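Local atomic coordinates of methionine gamma-lyase (Trichomonas vaginalis, PDB entry 1PFF), a protein that belongs to the Cys/Met metabolism family of pyridoxal-phosphate-dependent enzymes, related in fold to the aminotransferases, and assembles from four protein chains. Residues E4-K9 with L188-T193; I100-A105 with L134-V139; K107-R110 with L116-V119; F213-K218 with P226-H231. All blocks are in the same frame, centred on the assembly; numbering follows the deposited sequence.

Contact 1. Residues E4-K9 with L188-T193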
# COMPACT_ATOMS: atom_id res chain seq x y z
N GLU A 4 -7.87 -9.36 -13.77
CA GLU A 4 -8.57 -9.46 -15.05
C GLU A 4 -9.06 -10.89 -15.31
O GLU A 4 -10.20 -11.09 -15.73
CB GLU A 4 -7.69 -8.91 -16.18
CG GLU A 4 -7.60 -7.38 -16.13
CD GLU A 4 -6.47 -6.78 -16.94
OE1 GLU A 4 -5.67 -7.52 -17.55
OE2 GLU A 4 -6.40 -5.52 -16.99
N GLY A 5 -8.22 -11.88 -15.02
CA GLY A 5 -8.61 -13.27 -15.14
C GLY A 5 -9.78 -13.69 -14.26
O GLY A 5 -10.66 -14.45 -14.70
N LYS A 6 -9.81 -13.20 -13.02
CA LYS A 6 -10.89 -13.54 -12.08
C LYS A 6 -12.23 -12.93 -12.49
O LYS A 6 -13.27 -13.59 -12.45
CB LYS A 6 -10.52 -13.14 -10.65
CG LYS A 6 -9.54 -14.12 -9.99
CD LYS A 6 -9.32 -13.83 -8.50
CE LYS A 6 -7.98 -14.41 -8.03
NZ LYS A 6 -8.08 -15.09 -6.70
N ILE A 7 -12.21 -11.67 -12.90
CA ILE A 7 -13.43 -11.00 -13.35
C ILE A 7 -13.95 -11.63 -14.65
O ILE A 7 -15.15 -11.79 -14.83
CB ILE A 7 -13.18 -9.47 -13.49
CG1 ILE A 7 -12.75 -8.86 -12.15
CG2 ILE A 7 -14.41 -8.78 -14.07
CD1 ILE A 7 -13.72 -9.06 -10.98
N ALA A 8 -13.04 -11.98 -15.55
CA ALA A 8 -13.42 -12.65 -16.79
C ALA A 8 -14.14 -13.98 -16.52
O ALA A 8 -15.14 -14.28 -17.17
CB ALA A 8 -12.21 -12.86 -17.69
N LYS A 9 -13.66 -14.75 -15.55
CA LYS A 9 -14.34 -15.98 -15.15
C LYS A 9 -15.73 -15.69 -14.56
O LYS A 9 -16.69 -16.43 -14.83
CB LYS A 9 -13.49 -16.78 -14.15
CG LYS A 9 -12.25 -17.44 -14.76
CD LYS A 9 -11.53 -18.32 -13.72
CE LYS A 9 -10.23 -18.91 -14.27
NZ LYS A 9 -10.00 -20.30 -13.73
N LEU A 188 -6.39 -4.84 -4.00
CA LEU A 188 -7.57 -4.73 -3.13
C LEU A 188 -8.85 -5.24 -3.77
O LEU A 188 -9.65 -5.91 -3.12
CB LEU A 188 -7.77 -3.29 -2.66
CG LEU A 188 -6.84 -2.77 -1.55
CD1 LEU A 188 -7.13 -1.30 -1.22
CD2 LEU A 188 -6.94 -3.64 -0.29
N ILE A 189 -9.03 -4.93 -5.06
CA ILE A 189 -10.21 -5.42 -5.79
C ILE A 189 -10.16 -6.94 -5.91
O ILE A 189 -11.19 -7.61 -5.71
CB ILE A 189 -10.30 -4.77 -7.20
CG1 ILE A 189 -10.35 -3.24 -7.12
CG2 ILE A 189 -11.53 -5.29 -7.96
CD1 ILE A 189 -11.51 -2.69 -6.35
N THR A 190 -8.98 -7.47 -6.23
CA THR A 190 -8.75 -8.92 -6.32
C THR A 190 -9.14 -9.63 -5.02
O THR A 190 -9.74 -10.69 -5.05
CB THR A 190 -7.27 -9.22 -6.70
OG1 THR A 190 -7.01 -8.79 -8.04
CG2 THR A 190 -7.01 -10.73 -6.77
N ARG A 191 -8.79 -9.02 -3.89
CA ARG A 191 -9.16 -9.56 -2.57
C ARG A 191 -10.66 -9.43 -2.34
O ARG A 191 -11.29 -10.32 -1.74
CB ARG A 191 -8.38 -8.85 -1.47
CG ARG A 191 -6.86 -9.06 -1.51
CD ARG A 191 -6.41 -10.52 -1.72
NE ARG A 191 -6.55 -11.33 -0.51
CZ ARG A 191 -6.10 -12.58 -0.38
NH1 ARG A 191 -5.47 -13.19 -1.38
NH2 ARG A 191 -6.29 -13.23 0.75
N GLY A 192 -11.23 -8.34 -2.82
CA GLY A 192 -12.67 -8.12 -2.81
C GLY A 192 -13.49 -9.22 -3.46
O GLY A 192 -14.59 -9.49 -3.00
N THR A 193 -12.96 -9.86 -4.51
CA THR A 193 -13.72 -10.91 -5.21
C THR A 193 -14.01 -12.10 -4.32
O THR A 193 -14.94 -12.85 -4.57
CB THR A 193 -13.01 -11.40 -6.50
OG1 THR A 193 -11.76 -12.01 -6.16
CG2 THR A 193 -12.66 -10.22 -7.43

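Contact 2. Residues I100-A105 with L134-V139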
# COMPACT_ATOMS: atom_id res chain seq x y z
N ILE A 100 -34.34 -3.13 -18.29
CA ILE A 100 -34.27 -3.33 -19.73
C ILE A 100 -34.00 -4.81 -20.03
O ILE A 100 -33.09 -5.42 -19.45
CB ILE A 100 -33.19 -2.42 -20.37
CG1 ILE A 100 -33.55 -0.95 -20.13
CG2 ILE A 100 -33.02 -2.72 -21.87
CD1 ILE A 100 -32.34 0.03 -20.22
N ASP A 101 -34.81 -5.38 -20.93
CA ASP A 101 -34.65 -6.76 -21.35
C ASP A 101 -33.38 -6.92 -22.18
O ASP A 101 -33.33 -6.52 -23.36
CB ASP A 101 -35.90 -7.21 -22.13
CG ASP A 101 -35.92 -8.70 -22.39
OD1 ASP A 101 -37.03 -9.26 -22.41
OD2 ASP A 101 -34.90 -9.39 -22.60
N ILE A 102 -32.34 -7.49 -21.57
CA ILE A 102 -31.02 -7.59 -22.21
C ILE A 102 -31.09 -8.45 -23.48
O ILE A 102 -30.64 -8.03 -24.55
CB ILE A 102 -29.95 -8.16 -21.22
CG1 ILE A 102 -29.74 -7.21 -20.03
CG2 ILE A 102 -28.64 -8.43 -21.95
CD1 ILE A 102 -28.95 -7.85 -18.86
N GLU A 103 -31.64 -9.66 -23.35
CA GLU A 103 -31.75 -10.57 -24.49
C GLU A 103 -32.51 -9.91 -25.65
O GLU A 103 -32.10 -10.01 -26.82
CB GLU A 103 -32.41 -11.89 -24.06
CG GLU A 103 -32.56 -12.92 -25.17
CD GLU A 103 -32.65 -14.35 -24.66
OE1 GLU A 103 -32.89 -14.56 -23.44
OE2 GLU A 103 -32.49 -15.28 -25.48
N ASP A 104 -33.60 -9.21 -25.33
CA ASP A 104 -34.40 -8.55 -26.36
C ASP A 104 -33.70 -7.34 -26.97
O ASP A 104 -33.82 -7.09 -28.18
CB ASP A 104 -35.78 -8.13 -25.82
CG ASP A 104 -36.66 -7.55 -26.90
OD1 ASP A 104 -37.10 -8.32 -27.78
OD2 ASP A 104 -36.93 -6.33 -26.99
N ALA A 105 -32.97 -6.59 -26.14
CA ALA A 105 -32.16 -5.48 -26.63
C ALA A 105 -31.13 -5.97 -27.65
O ALA A 105 -30.96 -5.37 -28.71
CB ALA A 105 -31.48 -4.73 -25.48
N LEU A 134 -26.21 -13.47 -22.61
CA LEU A 134 -27.38 -13.09 -23.38
C LEU A 134 -27.03 -12.40 -24.71
O LEU A 134 -27.91 -11.82 -25.36
CB LEU A 134 -28.30 -12.21 -22.54
CG LEU A 134 -28.76 -12.87 -21.23
CD1 LEU A 134 -29.55 -11.84 -20.40
CD2 LEU A 134 -29.57 -14.14 -21.50
N GLY A 135 -25.76 -12.45 -25.11
CA GLY A 135 -25.34 -11.93 -26.40
C GLY A 135 -24.76 -10.53 -26.42
O GLY A 135 -24.36 -10.05 -27.48
N VAL A 136 -24.69 -9.87 -25.27
CA VAL A 136 -24.03 -8.58 -25.15
C VAL A 136 -22.56 -8.71 -25.56
O VAL A 136 -21.94 -9.75 -25.32
CB VAL A 136 -24.17 -8.04 -23.70
CG1 VAL A 136 -23.25 -6.85 -23.43
CG2 VAL A 136 -25.62 -7.67 -23.42
N ASP A 137 -22.01 -7.68 -26.21
CA ASP A 137 -20.61 -7.74 -26.65
C ASP A 137 -19.62 -7.32 -25.58
O ASP A 137 -18.59 -7.95 -25.39
CB ASP A 137 -20.42 -6.88 -27.89
CG ASP A 137 -21.22 -7.39 -29.06
OD1 ASP A 137 -20.87 -8.46 -29.59
OD2 ASP A 137 -22.24 -6.81 -29.45
N ILE A 138 -19.95 -6.24 -24.87
CA ILE A 138 -19.05 -5.69 -23.86
C ILE A 138 -19.84 -5.40 -22.59
O ILE A 138 -20.92 -4.80 -22.64
CB ILE A 138 -18.40 -4.37 -24.37
CG1 ILE A 138 -17.64 -4.59 -25.69
CG2 ILE A 138 -17.49 -3.77 -23.29
CD1 ILE A 138 -16.99 -3.31 -26.26
N VAL A 139 -19.28 -5.80 -21.45
CA VAL A 139 -19.83 -5.45 -20.14
C VAL A 139 -18.84 -4.54 -19.41
O VAL A 139 -17.64 -4.82 -19.41
CB VAL A 139 -20.11 -6.71 -19.29
CG1 VAL A 139 -20.43 -6.35 -17.84
CG2 VAL A 139 -21.27 -7.50 -19.88

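Contact 3. Residues K107-R110 with L116-V119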
# COMPACT_ATOMS: atom_id res chain seq x y z
N LYS A 107 -31.33 -8.75 -29.45
CA LYS A 107 -32.06 -9.20 -30.64
C LYS A 107 -32.44 -8.04 -31.54
O LYS A 107 -32.34 -8.15 -32.77
CB LYS A 107 -33.30 -10.02 -30.24
CG LYS A 107 -32.95 -11.46 -29.81
CD LYS A 107 -34.22 -12.32 -29.68
CE LYS A 107 -34.13 -13.31 -28.53
NZ LYS A 107 -35.35 -14.21 -28.47
N GLN A 108 -32.83 -6.92 -30.94
CA GLN A 108 -33.12 -5.70 -31.71
C GLN A 108 -31.88 -5.16 -32.41
O GLN A 108 -31.94 -4.80 -33.58
CB GLN A 108 -33.69 -4.62 -30.81
CG GLN A 108 -35.13 -4.86 -30.37
CD GLN A 108 -35.65 -3.69 -29.58
OE1 GLN A 108 -35.84 -2.61 -30.14
NE2 GLN A 108 -35.82 -3.87 -28.26
N ALA A 109 -30.77 -5.08 -31.69
CA ALA A 109 -29.51 -4.60 -32.26
C ALA A 109 -29.04 -5.51 -33.40
O ALA A 109 -28.41 -5.03 -34.34
CB ALA A 109 -28.44 -4.49 -31.18
N ARG A 110 -29.37 -6.80 -33.33
CA ARG A 110 -28.97 -7.74 -34.39
C ARG A 110 -29.79 -7.59 -35.68
O ARG A 110 -29.55 -8.32 -36.65
CB ARG A 110 -28.99 -9.20 -33.90
CG ARG A 110 -28.01 -9.52 -32.76
CD ARG A 110 -26.54 -9.16 -33.00
NE ARG A 110 -25.79 -9.28 -31.75
CZ ARG A 110 -24.96 -8.37 -31.25
NH1 ARG A 110 -24.72 -7.24 -31.90
NH2 ARG A 110 -24.37 -8.60 -30.09
N LEU A 116 -22.00 -3.12 -31.62
CA LEU A 116 -21.56 -3.52 -30.30
C LEU A 116 -22.61 -3.12 -29.27
O LEU A 116 -22.94 -1.93 -29.12
CB LEU A 116 -20.20 -2.89 -29.95
CG LEU A 116 -18.99 -3.42 -30.72
CD1 LEU A 116 -17.83 -2.44 -30.62
CD2 LEU A 116 -18.57 -4.81 -30.25
N VAL A 117 -23.13 -4.12 -28.59
CA VAL A 117 -24.05 -3.90 -27.49
C VAL A 117 -23.21 -3.87 -26.23
O VAL A 117 -22.47 -4.83 -25.94
CB VAL A 117 -25.12 -4.99 -27.39
CG1 VAL A 117 -26.13 -4.68 -26.26
CG2 VAL A 117 -25.84 -5.17 -28.75
N ILE A 118 -23.32 -2.78 -25.49
CA ILE A 118 -22.52 -2.55 -24.28
C ILE A 118 -23.45 -2.31 -23.10
O ILE A 118 -24.34 -1.46 -23.17
CB ILE A 118 -21.55 -1.34 -24.48
CG1 ILE A 118 -20.65 -1.54 -25.71
CG2 ILE A 118 -20.69 -1.12 -23.24
CD1 ILE A 118 -19.82 -0.32 -26.07
N VAL A 119 -23.25 -3.06 -22.02
CA VAL A 119 -24.10 -2.97 -20.84
C VAL A 119 -23.26 -2.68 -19.61
O VAL A 119 -22.22 -3.32 -19.37
CB VAL A 119 -24.94 -4.26 -20.64
CG1 VAL A 119 -25.66 -4.30 -19.28
CG2 VAL A 119 -25.97 -4.38 -21.77

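Contact 4. Residues F213-K218 with P226-H231. With EDO (1,2-ethanediol), chain I; EDO (1,2-ethanediol), chain H; EDO (1,2-ethanediol), chain G.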
# COMPACT_ATOMS: atom_id res chain seq x y z
N PHE A 213 -41.07 -3.91 3.16
CA PHE A 213 -41.41 -3.07 4.32
C PHE A 213 -41.83 -1.68 3.84
O PHE A 213 -42.84 -1.13 4.31
CB PHE A 213 -40.23 -2.98 5.31
CG PHE A 213 -40.17 -1.67 6.06
CD1 PHE A 213 -41.03 -1.44 7.13
CD2 PHE A 213 -39.29 -0.67 5.67
CE1 PHE A 213 -41.00 -0.21 7.82
CE2 PHE A 213 -39.25 0.55 6.34
CZ PHE A 213 -40.12 0.78 7.42
N LEU A 214 -41.07 -1.11 2.91
CA LEU A 214 -41.33 0.24 2.41
C LEU A 214 -42.63 0.29 1.63
O LEU A 214 -43.40 1.26 1.74
CB LEU A 214 -40.17 0.73 1.53
CG LEU A 214 -38.80 0.99 2.17
CD1 LEU A 214 -37.74 1.08 1.08
CD2 LEU A 214 -38.82 2.24 3.02
N HIS A 215 -42.88 -0.76 0.86
CA HIS A 215 -44.10 -0.94 0.06
C HIS A 215 -45.35 -0.88 0.94
O HIS A 215 -46.41 -0.42 0.51
CB HIS A 215 -44.05 -2.28 -0.69
CG HIS A 215 -45.19 -2.50 -1.64
ND1 HIS A 215 -45.30 -1.81 -2.83
CD2 HIS A 215 -46.24 -3.35 -1.60
CE1 HIS A 215 -46.39 -2.22 -3.47
NE2 HIS A 215 -46.97 -3.15 -2.74
N GLU A 216 -45.23 -1.36 2.18
CA GLU A 216 -46.35 -1.39 3.09
C GLU A 216 -46.45 -0.19 4.03
O GLU A 216 -47.48 0.01 4.67
CB GLU A 216 -46.35 -2.71 3.88
CG GLU A 216 -46.76 -3.88 3.00
CD GLU A 216 -46.76 -5.20 3.74
OE1 GLU A 216 -46.47 -5.22 4.96
OE2 GLU A 216 -47.06 -6.23 3.09
N HIS A 217 -45.39 0.62 4.10
CA HIS A 217 -45.38 1.78 4.99
C HIS A 217 -46.19 2.97 4.44
O HIS A 217 -45.98 3.39 3.31
CB HIS A 217 -43.95 2.23 5.31
CG HIS A 217 -43.87 3.22 6.43
ND1 HIS A 217 -43.38 2.90 7.68
CD2 HIS A 217 -44.24 4.52 6.50
CE1 HIS A 217 -43.45 3.96 8.46
NE2 HIS A 217 -43.98 4.95 7.77
N LYS A 218 -47.07 3.53 5.27
CA LYS A 218 -47.97 4.60 4.84
C LYS A 218 -47.27 5.86 4.31
O LYS A 218 -47.76 6.50 3.37
CB LYS A 218 -48.97 4.98 5.94
CG LYS A 218 -49.66 3.79 6.63
CD LYS A 218 -50.61 3.05 5.70
CE LYS A 218 -51.75 2.40 6.48
NZ LYS A 218 -52.06 1.02 5.99
N PRO A 226 -36.90 -3.83 -8.46
CA PRO A 226 -37.18 -4.91 -9.43
C PRO A 226 -37.83 -6.17 -8.85
O PRO A 226 -38.57 -6.84 -9.58
CB PRO A 226 -35.80 -5.22 -10.01
CG PRO A 226 -35.06 -3.92 -9.90
CD PRO A 226 -35.50 -3.36 -8.56
N GLY A 227 -37.59 -6.47 -7.58
CA GLY A 227 -38.17 -7.63 -6.93
C GLY A 227 -39.64 -7.53 -6.54
O GLY A 227 -40.25 -8.53 -6.17
N LEU A 228 -40.21 -6.34 -6.62
CA LEU A 228 -41.65 -6.16 -6.33
C LEU A 228 -42.47 -6.50 -7.57
O LEU A 228 -42.18 -6.01 -8.66
CB LEU A 228 -41.96 -4.74 -5.87
CG LEU A 228 -41.33 -4.26 -4.55
CD1 LEU A 228 -41.67 -2.80 -4.33
CD2 LEU A 228 -41.75 -5.12 -3.35
N PRO A 229 -43.49 -7.34 -7.41
CA PRO A 229 -44.41 -7.66 -8.53
C PRO A 229 -45.08 -6.42 -9.13
O PRO A 229 -45.46 -6.47 -10.29
CB PRO A 229 -45.42 -8.61 -7.89
CG PRO A 229 -44.64 -9.25 -6.74
CD PRO A 229 -43.80 -8.13 -6.20
N ASP A 230 -45.19 -5.33 -8.37
CA ASP A 230 -45.73 -4.05 -8.85
C ASP A 230 -44.77 -3.23 -9.71
O ASP A 230 -45.18 -2.23 -10.32
CB ASP A 230 -46.15 -3.17 -7.66
CG ASP A 230 -47.54 -3.50 -7.16
OD1 ASP A 230 -48.25 -4.29 -7.81
OD2 ASP A 230 -48.02 -2.98 -6.13
N HIS A 231 -43.49 -3.61 -9.73
CA HIS A 231 -42.49 -2.98 -10.60
C HIS A 231 -42.68 -3.51 -12.03
O HIS A 231 -42.70 -4.72 -12.24
CB HIS A 231 -41.08 -3.31 -10.07
CG HIS A 231 -39.99 -2.46 -10.64
ND1 HIS A 231 -39.63 -1.25 -10.09
CD2 HIS A 231 -39.16 -2.66 -11.69
CE1 HIS A 231 -38.63 -0.73 -10.79
NE2 HIS A 231 -38.32 -1.57 -11.76
C1 EDO I . -46.90 2.26 1.04
O1 EDO I . -48.07 3.05 1.20
C2 EDO I . -46.30 2.56 -0.32
O2 EDO I . -44.98 2.04 -0.44
C1 EDO H . -50.64 1.33 2.14
O1 EDO H . -50.62 1.63 0.75
C2 EDO H . -49.83 0.06 2.38
O2 EDO H . -50.35 -0.62 3.51
C1 EDO G . -47.87 0.79 -2.53
O1 EDO G . -48.70 1.04 -1.41
C2 EDO G . -47.97 1.98 -3.49
O2 EDO G . -47.42 1.62 -4.74

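Contact 1. Residues E4-K9 with L188-T193
Lys6 and Ile7 on the first helix reach Thr190 and Thr193 on the long helix 183-216 through van der Waals contacts. The two segments lie side by side at 36°, their axes 10.2 Å apart, and side chains have to bridge that gap. Lys6 does so with its aliphatic stem, crossing both threonines at about a right angle: CD comes 3.8 Å from Thr193 OG1, and one carbon further out CE lies 4.0 Å from Thr190 CG2. Ile7 uses the end of its longer branch, CD1 meeting the Thr193 methyl CG2 at 3.9 Å. Its CG1 stands beside the backbone N (chi1 -60°), and from there CD1 comes nearer to the other helix than the base of the side chain suggests.

Both threonine hydroxyls are held within the long helix. Thr193 OG1 donates to Thr190 O over 2.7 Å, tilted 24° from the carbonyl plane, which fixes the hydroxyl and leaves CG2 to face Ile7. Thr190 OG1 is bonded to Ala186 O one turn back, again turning a methyl to the lysine.

Beneath, Ile7 also packs on Cys16, Leu157 and Cys159 of the sheet, while Arg191 NH2 hydrogen-bonds to His150 O of the second subunit. Such an N-terminal helix, laid over the edge of the seven-stranded sheet and against the long interdomain helix, fits the fold type I architecture of PLP-dependent enzymes.

Contact 2. Residues I100-A105 with L134-V139
Ile102, in the first turn of the helix of a beta-alpha-beta unit, packs against Leu134 and Val136 in the turn that leads into the next strand of the sheet, 138-142. Ile102 CG2 meets Val136 CG2 at 3.4 Å, a tight methyl-to-methyl approach, and touches Leu134 CB at 3.8 Å. Leu134 lies across the isoleucine at about a right angle and sets CD1 3.8 Å from Ile102 CB. Leu134 CD2 sits 3.9 Å from Glu103 OE1. Glu103, extended with CG anti to the backbone N (chi1 -179°), crosses the leucine at about a right angle.

The helix start itself is held by Asp101 at the N-cap. Asp104 N donates to Asp101 OD2 over 3.0 Å at 162°, coming from above the carboxylate plane, and Ala105 N bonds to Asp101 O. The other carboxylate oxygen of Asp101 makes a salt bridge with Lys239, and Ile102 N bonds to Gln240 OE1.

Further in, Ile102 rests on Phe89 of strand 84-90 and Val136 on Val119 of strand 116-120. The hydrophobic group therefore lies between helix 102-109 and the sheet, beside the entry to strand 138-142.

Contact 3. Residues K107-R110 with L116-V119
Val117 CG2 is the single methyl on which this contact turns. Ala109 CB faces Val117 CG2 at 3.6 Å, a short side chain that lets the last turn of the helix settle close over the strand. The guanidinium of Arg110 comes to Val117 CG2 obliquely, with NH1 at 3.9 Å and NH2 at 4.0 Å. With chi1 at -176°, Val117 holds CG1 anti to its backbone N and turns CG2 to the side of the N, where both partners meet it. Arg110 arrives by a bend at chi2 (-54°), which folds its chain back from the end of the helix to the strand.

Strand 84-90, helix 102-109 and strand 116-120 form a beta-alpha-beta crossover in the large sheet, and this contact closes the return from helix to second strand after a link of six residues. The helix ends at Ala109, with a weak bond from Arg110 N to Lys107 O.

A second shell fixes the guanidinium. NH1 donates to Ile115 O, just ahead of the strand, while NH2 bonds to Gly135 O and forms a salt bridge with Asp137 OD2. That same carboxylate oxygen accepts from Val117 N. Val117 also packs on Phe89 of strand 84-90.

Contact 4. Residues F213-K218 with P226-H231
His215 swings its ring out with CG anti to the backbone N (chi1 -174°), toward the loop 226-231, and Asp230 answers with CG beside its own backbone N (chi1 -84°), bringing the carboxylate to the imidazole. Asp230 OD2 lies at the edge of the ring, near its plane, 3.2 Å from His215 CE1 and 3.6 Å from NE2. The carboxylate is turned 61° against the ring, and the two side chains cross at about a right angle. If the imidazole were protonated, the nearby carboxylate would probably steady that charge. Leu228 slides past the ring in the opposite direction, its CD1 4.1 Å from His215 ND1 in an oblique approach.

The contact joins the C-terminal end of the long helix 183-216 to the loop between the short strand 223-224 and helix 234-240. Leu228 to His231 is a type I beta turn, closed by His231 N bonding to Leu228 O at 2.9 Å, and it presents Leu228 and Asp230 together to the histidine. Leu228 also rests on Val223.

The 1,2-ethanediol molecules of chains G and H, probably from the crystallisation liquor, gather at the helix end. That of chain G sets C1 over one ring face, 3.5 Å from His215 CE1. That of chain H uses O2 for weak bonds to Glu216 O and from Lys218 NZ. Deeper in, Leu214 packs on Ile248 and Phe250 of strand 247-251, and His231 NE2 bonds to Leu97 O.

Overall arrangement
From the N terminus, helix 2-11 opens contact 1, which closes only at helix 183-216 and spans the sequence of the large seven-stranded sheet. Nested within that loop, contact 2 runs from the start of helix 102-109 to the approach of strand 138-142, and contact 3 is nested in turn inside contact 2, from the end of the same helix to strand 116-120. Their centres are 6 Å apart, and they reach neighbouring strands of one sheet. Contact 4 follows in series, at the far end of the long helix that contact 1 uses; the centres of contacts 1 and 4 lie 34 Å apart. Helix 183-216 thus connects the edge of the large sheet with the five-stranded C-terminal sheet.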